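Local coordinates for sugar isomerase (Sinorhizobium meliloti, PDB 3QC0) that binds zinc in a TIM barrel of the xylose isomerase-like family and isomerises sugars, at the interface of chains A and B. Numbering follows the deposited sequence. Chains: chain A/B, sugar isomerase.

Contact 1: the interface of chains A and B. Residues chain A 182-183, 208, 210, 226; chain B 114, 118, 149-150.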
ATOM      1  N   TRP A 182       3.015  -5.800   6.775  1.00 12.75           N
ATOM      2  CA  TRP A 182       3.734  -5.273   7.944  1.00 12.32           C
ATOM      3  C   TRP A 182       3.210  -3.891   8.378  1.00 12.01           C
ATOM      4  O   TRP A 182       3.249  -3.559   9.555  1.00 14.42           O
ATOM      5  CB  TRP A 182       5.236  -5.175   7.698  1.00 13.27           C
ATOM      6  CG  TRP A 182       5.616  -4.093   6.773  1.00 12.14           C
ATOM      7  CD1 TRP A 182       5.603  -4.118   5.427  1.00 13.62           C
ATOM      8  CD2 TRP A 182       5.987  -2.755   7.153  1.00 11.13           C
ATOM      9  NE1 TRP A 182       5.968  -2.881   4.926  1.00 12.99           N
ATOM     10  CE2 TRP A 182       6.219  -2.035   5.978  1.00 12.83           C
ATOM     11  CE3 TRP A 182       6.188  -2.150   8.369  1.00 13.37           C
ATOM     12  CZ2 TRP A 182       6.622  -0.684   5.988  1.00 13.15           C
ATOM     13  CZ3 TRP A 182       6.552  -0.827   8.405  1.00 14.45           C
ATOM     14  CH2 TRP A 182       6.778  -0.089   7.205  1.00 14.02           C
ATOM     15  N   TRP A 183       2.776  -3.104   7.399  1.00 12.68           N
ATOM     16  CA  TRP A 183       2.347  -1.709   7.566  1.00 12.91           C
ATOM     17  C   TRP A 183       0.963  -1.563   8.157  1.00 12.14           C
ATOM     18  O   TRP A 183       0.554  -0.486   8.557  1.00 13.04           O
ATOM     19  CB  TRP A 183       2.407  -1.006   6.148  1.00 12.90           C
ATOM     20  CG  TRP A 183       1.443  -1.683   5.273  1.00 13.14           C
ATOM     21  CD1 TRP A 183       1.702  -2.784   4.489  1.00 14.52           C
ATOM     22  CD2 TRP A 183       0.028  -1.486   5.210  1.00 12.77           C
ATOM     23  NE1 TRP A 183       0.556  -3.253   3.939  1.00 15.80           N
ATOM     24  CE2 TRP A 183      -0.495  -2.499   4.374  1.00 13.47           C
ATOM     25  CE3 TRP A 183      -0.861  -0.528   5.752  1.00 13.59           C
ATOM     26  CZ2 TRP A 183      -1.840  -2.608   4.083  1.00 14.37           C
ATOM     27  CZ3 TRP A 183      -2.197  -0.649   5.466  1.00 13.86           C
ATOM     28  CH2 TRP A 183      -2.679  -1.679   4.646  1.00 13.67           C
ATOM     29  N   TRP A 208      11.321  -5.004   4.334  1.00 15.63           N
ATOM     30  CA  TRP A 208      10.974  -3.777   3.643  1.00 15.02           C
ATOM     31  C   TRP A 208      12.118  -2.790   3.764  1.00 15.01           C
ATOM     32  O   TRP A 208      12.430  -2.338   4.859  1.00 16.50           O
ATOM     33  CB  TRP A 208       9.662  -3.187   4.223  1.00 14.29           C
ATOM     34  CG  TRP A 208       9.230  -1.968   3.442  1.00 14.49           C
ATOM     35  CD1 TRP A 208       9.676  -0.675   3.617  1.00 14.98           C
ATOM     36  CD2 TRP A 208       8.323  -1.918   2.335  1.00 14.15           C
ATOM     37  NE1 TRP A 208       9.064   0.157   2.721  1.00 14.34           N
ATOM     38  CE2 TRP A 208       8.237  -0.580   1.917  1.00 13.70           C
ATOM     39  CE3 TRP A 208       7.529  -2.843   1.711  1.00 12.98           C
ATOM     40  CZ2 TRP A 208       7.436  -0.191   0.863  1.00 14.19           C
ATOM     41  CZ3 TRP A 208       6.752  -2.470   0.653  1.00 14.09           C
ATOM     42  CH2 TRP A 208       6.681  -1.144   0.255  1.00 14.21           C
ATOM     43  N   VAL A 210      14.522   0.609   3.231  1.00 17.81           N
ATOM     44  CA  VAL A 210      14.436   2.067   3.169  1.00 18.00           C
ATOM     45  C   VAL A 210      15.725   2.600   2.502  1.00 19.65           C
ATOM     46  O   VAL A 210      16.797   2.529   3.098  1.00 20.73           O
ATOM     47  CB  VAL A 210      14.223   2.714   4.569  1.00 18.43           C
ATOM     48  CG1 VAL A 210      14.307   4.265   4.478  1.00 18.40           C
ATOM     49  CG2 VAL A 210      12.874   2.246   5.177  1.00 19.56           C
ATOM     50  N   VAL A 226      13.160  -2.663   7.776  1.00 16.61           N
ATOM     51  CA  VAL A 226      12.527  -2.068   8.945  1.00 16.70           C
ATOM     52  C   VAL A 226      11.413  -2.870   9.571  1.00 16.10           C
ATOM     53  O   VAL A 226      10.786  -2.399  10.529  1.00 17.31           O
ATOM     54  CB  VAL A 226      11.969  -0.673   8.600  1.00 16.96           C
ATOM     55  CG1 VAL A 226      13.094   0.219   8.123  1.00 22.05           C
ATOM     56  CG2 VAL A 226      10.788  -0.772   7.631  1.00 18.40           C
TER
ATOM     57  N   ILE B 114       7.003   0.464  14.595  1.00 14.54           N
ATOM     58  CA  ILE B 114       5.979   1.201  13.857  1.00 14.48           C
ATOM     59  C   ILE B 114       4.866   1.685  14.783  1.00 14.09           C
ATOM     60  O   ILE B 114       4.356   2.804  14.616  1.00 14.20           O
ATOM     61  CB  ILE B 114       5.455   0.394  12.653  1.00 15.07           C
ATOM     62  CG1 ILE B 114       4.683   1.243  11.672  1.00 16.49           C
ATOM     63  CG2 ILE B 114       4.588  -0.827  13.124  1.00 15.17           C
ATOM     64  CD1 ILE B 114       5.499   2.284  10.913  1.00 18.97           C
ATOM     65  N   ARG B 118       3.806   5.663  15.379  1.00 12.51           N
ATOM     66  CA  ARG B 118       2.428   6.129  15.305  1.00 13.32           C
ATOM     67  C   ARG B 118       2.010   6.859  16.579  1.00 13.36           C
ATOM     68  O   ARG B 118       1.325   7.881  16.486  1.00 14.45           O
ATOM     69  CB  ARG B 118       1.516   4.948  14.975  1.00 13.56           C
ATOM     70  CG  ARG B 118       1.707   4.536  13.521  1.00 14.44           C
ATOM     71  CD  ARG B 118       1.164   3.157  13.185  1.00 13.80           C
ATOM     72  NE  ARG B 118       1.221   2.996  11.749  1.00 12.68           N
ATOM     73  CZ  ARG B 118       1.247   1.853  11.083  1.00 13.67           C
ATOM     74  NH1 ARG B 118       1.074   0.720  11.722  1.00 13.95           N
ATOM     75  NH2 ARG B 118       1.359   1.864   9.765  1.00 13.26           N
ATOM     76  N   ALA B 149       4.759   3.973   4.152  1.00 12.13           N
ATOM     77  CA  ALA B 149       4.719   3.783   5.597  1.00 11.73           C
ATOM     78  C   ALA B 149       6.050   3.934   6.295  1.00 11.87           C
ATOM     79  O   ALA B 149       6.109   4.421   7.414  1.00 14.39           O
ATOM     80  CB  ALA B 149       4.059   2.416   5.970  1.00 12.17           C
ATOM     81  N   ALA B 150       7.117   3.390   5.696  1.00 12.64           N
ATOM     82  CA  ALA B 150       8.392   3.312   6.409  1.00 13.29           C
ATOM     83  C   ALA B 150       9.123   4.627   6.496  1.00 13.07           C
ATOM     84  O   ALA B 150       9.833   4.857   7.455  1.00 14.47           O
ATOM     85  CB  ALA B 150       9.332   2.259   5.772  1.00 14.08           C
TER
HETATM   86  O   HOH W   1       1.596  -2.203  11.375  1.00 13.59           O
HETATM   87  O   HOH W   2       7.902   3.148   2.804  1.00 16.41           O
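B:Ala150 pushes its methyl group into an apolar recess of chain A formed by A:Trp182, A:Trp208, A:Val210 and A:Val226, in a dimer interface between two xylose isomerase-like TIM barrels that may or may not persist outside the crystal. Its CB lies 3.6 Å from CG2 of A:Val210, with A:Trp208 CD1 and A:Val226 CG2 almost as near. A one-carbon side chain suits this place because several bulky groups converge on it. The indole of A:Trp182 is turned so that the rim of its six-membered ring faces chain B: CH2 reaches B:Ala150 CB at 3.8 Å, and the backbone N of B:Ala150 lies in plane at the ring edge. Both faces of this indole are packed by its own chain, by CB of A:Trp183 over the centre and CB of A:Trp208 nearer the rim, which should hold the ring steady. Neighbouring B:Ala149 sets its CB against CB of A:Trp183, 3.8 Å away, while B:Ile114 crosses A:Trp182 at about a right angle and brings its CD1 methyl loosely towards CZ3 (4.1 Å).

The polar links lie to either side. B:Arg118, extended from CG to NE, donates from NH2 to the backbone O of A:Trp183 at 2.8 Å; the bond is moderately bent (152° at H), and the donor is tilted 20° from the carbonyl plane. CG1 of B:Ile114, one helical turn earlier in helix 114-135, covers a guanidinium face and probably helps to position it. A water joins B:Arg118 NH1 to A:Trp182 O, lying 3.0 Å from NH1. A second water lies 3.0 Å from the backbone N of B:Ala150 and makes a longer link to the indole NE1 of A:Trp208.

Contact 2: the interface of chains A and B. Residues chain A 146, 156-157, 183; chain B 146, 156-157, 183.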
ATOM      1  N   PRO A 146      -0.998  -3.219  -0.803  1.00 11.73           N
ATOM      2  CA  PRO A 146      -1.901  -2.350  -1.541  1.00 12.52           C
ATOM      3  C   PRO A 146      -1.377  -1.787  -2.862  1.00 12.37           C
ATOM      4  O   PRO A 146      -2.177  -1.481  -3.737  1.00 13.18           O
ATOM      5  CB  PRO A 146      -2.207  -1.224  -0.531  1.00 13.04           C
ATOM      6  CG  PRO A 146      -2.234  -1.981   0.789  1.00 12.55           C
ATOM      7  CD  PRO A 146      -1.129  -3.042   0.653  1.00 11.92           C
ATOM      8  N   ASN A 156      -6.159  -7.002  -0.373  1.00 11.93           N
ATOM      9  CA  ASN A 156      -5.080  -6.135   0.068  1.00 11.25           C
ATOM     10  C   ASN A 156      -4.899  -5.917   1.551  1.00 11.65           C
ATOM     11  O   ASN A 156      -3.995  -5.169   1.942  1.00 11.94           O
ATOM     12  CB  ASN A 156      -5.243  -4.782  -0.619  1.00 11.45           C
ATOM     13  CG  ASN A 156      -5.206  -4.924  -2.117  1.00 11.06           C
ATOM     14  OD1 ASN A 156      -6.223  -4.755  -2.793  1.00 11.91           O
ATOM     15  ND2 ASN A 156      -4.034  -5.329  -2.646  1.00 11.38           N
ATOM     16  N   THR A 157      -5.755  -6.515   2.391  1.00 11.23           N
ATOM     17  CA  THR A 157      -5.554  -6.463   3.843  1.00 11.78           C
ATOM     18  C   THR A 157      -5.831  -7.848   4.424  1.00 12.06           C
ATOM     19  O   THR A 157      -6.643  -8.627   3.882  1.00 12.41           O
ATOM     20  CB  THR A 157      -6.435  -5.420   4.549  1.00 12.13           C
ATOM     21  OG1 THR A 157      -7.795  -5.882   4.583  1.00 12.47           O
ATOM     22  CG2 THR A 157      -6.241  -3.993   3.897  1.00 13.56           C
ATOM     23  N   TRP A 183       2.776  -3.104   7.399  1.00 12.68           N
ATOM     24  CA  TRP A 183       2.347  -1.709   7.566  1.00 12.91           C
ATOM     25  C   TRP A 183       0.963  -1.563   8.157  1.00 12.14           C
ATOM     26  O   TRP A 183       0.554  -0.486   8.557  1.00 13.04           O
ATOM     27  CB  TRP A 183       2.407  -1.006   6.148  1.00 12.90           C
ATOM     28  CG  TRP A 183       1.443  -1.683   5.273  1.00 13.14           C
ATOM     29  CD1 TRP A 183       1.702  -2.784   4.489  1.00 14.52           C
ATOM     30  CD2 TRP A 183       0.028  -1.486   5.210  1.00 12.77           C
ATOM     31  NE1 TRP A 183       0.556  -3.253   3.939  1.00 15.80           N
ATOM     32  CE2 TRP A 183      -0.495  -2.499   4.374  1.00 13.47           C
ATOM     33  CE3 TRP A 183      -0.861  -0.528   5.752  1.00 13.59           C
ATOM     34  CZ2 TRP A 183      -1.840  -2.608   4.083  1.00 14.37           C
ATOM     35  CZ3 TRP A 183      -2.197  -0.649   5.466  1.00 13.86           C
ATOM     36  CH2 TRP A 183      -2.679  -1.679   4.646  1.00 13.67           C
TER
ATOM     37  N   PRO B 146      -0.006   3.008   1.718  1.00 11.73           N
ATOM     38  CA  PRO B 146       0.844   2.129   2.504  1.00 12.52           C
ATOM     39  C   PRO B 146       2.290   1.979   2.031  1.00 12.37           C
ATOM     40  O   PRO B 146       3.155   1.685   2.847  1.00 13.18           O
ATOM     41  CB  PRO B 146       0.093   0.781   2.456  1.00 13.04           C
ATOM     42  CG  PRO B 146      -1.361   1.228   2.485  1.00 12.55           C
ATOM     43  CD  PRO B 146      -1.392   2.514   1.643  1.00 11.92           C
ATOM     44  N   ASN B 156      -1.620   5.373   7.457  1.00 11.93           N
ATOM     45  CA  ASN B 156      -1.782   4.697   6.181  1.00 11.25           C
ATOM     46  C   ASN B 156      -3.163   4.229   5.791  1.00 11.65           C
ATOM     47  O   ASN B 156      -3.315   3.638   4.715  1.00 11.94           O
ATOM     48  CB  ASN B 156      -0.822   3.512   6.143  1.00 11.45           C
ATOM     49  CG  ASN B 156       0.605   3.961   6.307  1.00 11.06           C
ATOM     50  OD1 ASN B 156       1.231   3.709   7.339  1.00 11.91           O
ATOM     51  ND2 ASN B 156       1.108   4.716   5.311  1.00 11.38           N
ATOM     52  N   THR B 157      -4.172   4.436   6.649  1.00 11.23           N
ATOM     53  CA  THR B 157      -5.558   4.136   6.276  1.00 11.78           C
ATOM     54  C   THR B 157      -6.452   5.275   6.761  1.00 12.06           C
ATOM     55  O   THR B 157      -6.153   5.947   7.771  1.00 12.41           O
ATOM     56  CB  THR B 157      -6.071   2.801   6.840  1.00 12.13           C
ATOM     57  OG1 THR B 157      -6.300   2.930   8.252  1.00 12.47           O
ATOM     58  CG2 THR B 157      -5.105   1.616   6.435  1.00 13.56           C
ATOM     59  N   TRP B 183      -7.700   2.073  -2.915  1.00 12.68           N
ATOM     60  CA  TRP B 183      -7.580   0.613  -2.800  1.00 12.91           C
ATOM     61  C   TRP B 183      -8.216   0.044  -1.552  1.00 12.14           C
ATOM     62  O   TRP B 183      -8.391  -1.156  -1.419  1.00 13.04           O
ATOM     63  CB  TRP B 183      -6.040   0.245  -2.839  1.00 12.90           C
ATOM     64  CG  TRP B 183      -5.405   0.854  -1.665  1.00 13.14           C
ATOM     65  CD1 TRP B 183      -4.872   2.120  -1.602  1.00 14.52           C
ATOM     66  CD2 TRP B 183      -5.396   0.362  -0.321  1.00 12.77           C
ATOM     67  NE1 TRP B 183      -4.520   2.423  -0.330  1.00 15.80           N
ATOM     68  CE2 TRP B 183      -4.845   1.381   0.489  1.00 13.47           C
ATOM     69  CE3 TRP B 183      -5.769  -0.861   0.286  1.00 13.59           C
ATOM     70  CZ2 TRP B 183      -4.677   1.243   1.853  1.00 14.37           C
ATOM     71  CZ3 TRP B 183      -5.608  -0.986   1.642  1.00 13.86           C
ATOM     72  CH2 TRP B 183      -5.074   0.056   2.414  1.00 13.67           C
TER
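With CG placed between its backbone N and carbonyl carbon (chi1 63°) and the ring turned by chi2 -89°, A:Trp183 presents a broad indole face to B:Pro146 of the other chain. B:Trp183 adopts the same torsions and meets A:Pro146 in the same way, in keeping with the two-fold relation between the chains.

Each indole makes a CH-pi contact with the proline of the other chain. CB of B:Pro146 stands over the face of A:Trp183, 3.7 Å from the centroid of the six-membered ring, and it also overlies the five-membered ring. The adjoining CG reaches further along the same benzene portion, to CZ3 of A:Trp183 at 3.6 Å. Proline fits here because its closed ring keeps these methylene groups in a nearly fixed place, while tryptophan supplies an electron-rich surface wide enough to receive both. Replacing A:Trp183 with an alanine would probably leave CB and CG of B:Pro146 without their aromatic platform and open a gap beside the symmetry axis.

Near that axis the two copies of each residue meet. The tryptophans approach from opposite directions, with CH2 of A:Trp183 3.7 Å from CH2 of B:Trp183, so they touch at their outer rims with their planes nearly perpendicular. The pyrrolidine rings of A:Pro146 and B:Pro146 cross at about a right angle, and their CG atoms come together at the centre of the patch.

Threonine and asparagine border the rings. The methyl branch of B:Thr157 lies in plane at the edge of A:Trp183, approaching the indole with carbon and turning its hydroxyl branch elsewhere. CB of B:Asn156 makes a looser contact at CE3, lifted out of the ring plane towards the proline-covered face. Within chain A the indole edge is also lined by A:Asn156, whose backbone O lies in the ring plane.

The C-alpha centres of contact 1 and contact 2 lie about 12 Å apart, and A:Trp183 belongs to both. Its backbone O and CB serve contact 1, whereas its indole serves contact 2, so a shift of this residue would probably be felt in both patches. Contact 2 contains both copies of its residues and lies around the two-fold axis; contact 1 lies to one side and has a twin with the chains exchanged. The axial packing is thus flanked by two equivalent patches with direct and water-mediated polar links, a pattern consistent with a specific dimer, though the coordinates alone do not establish one in solution.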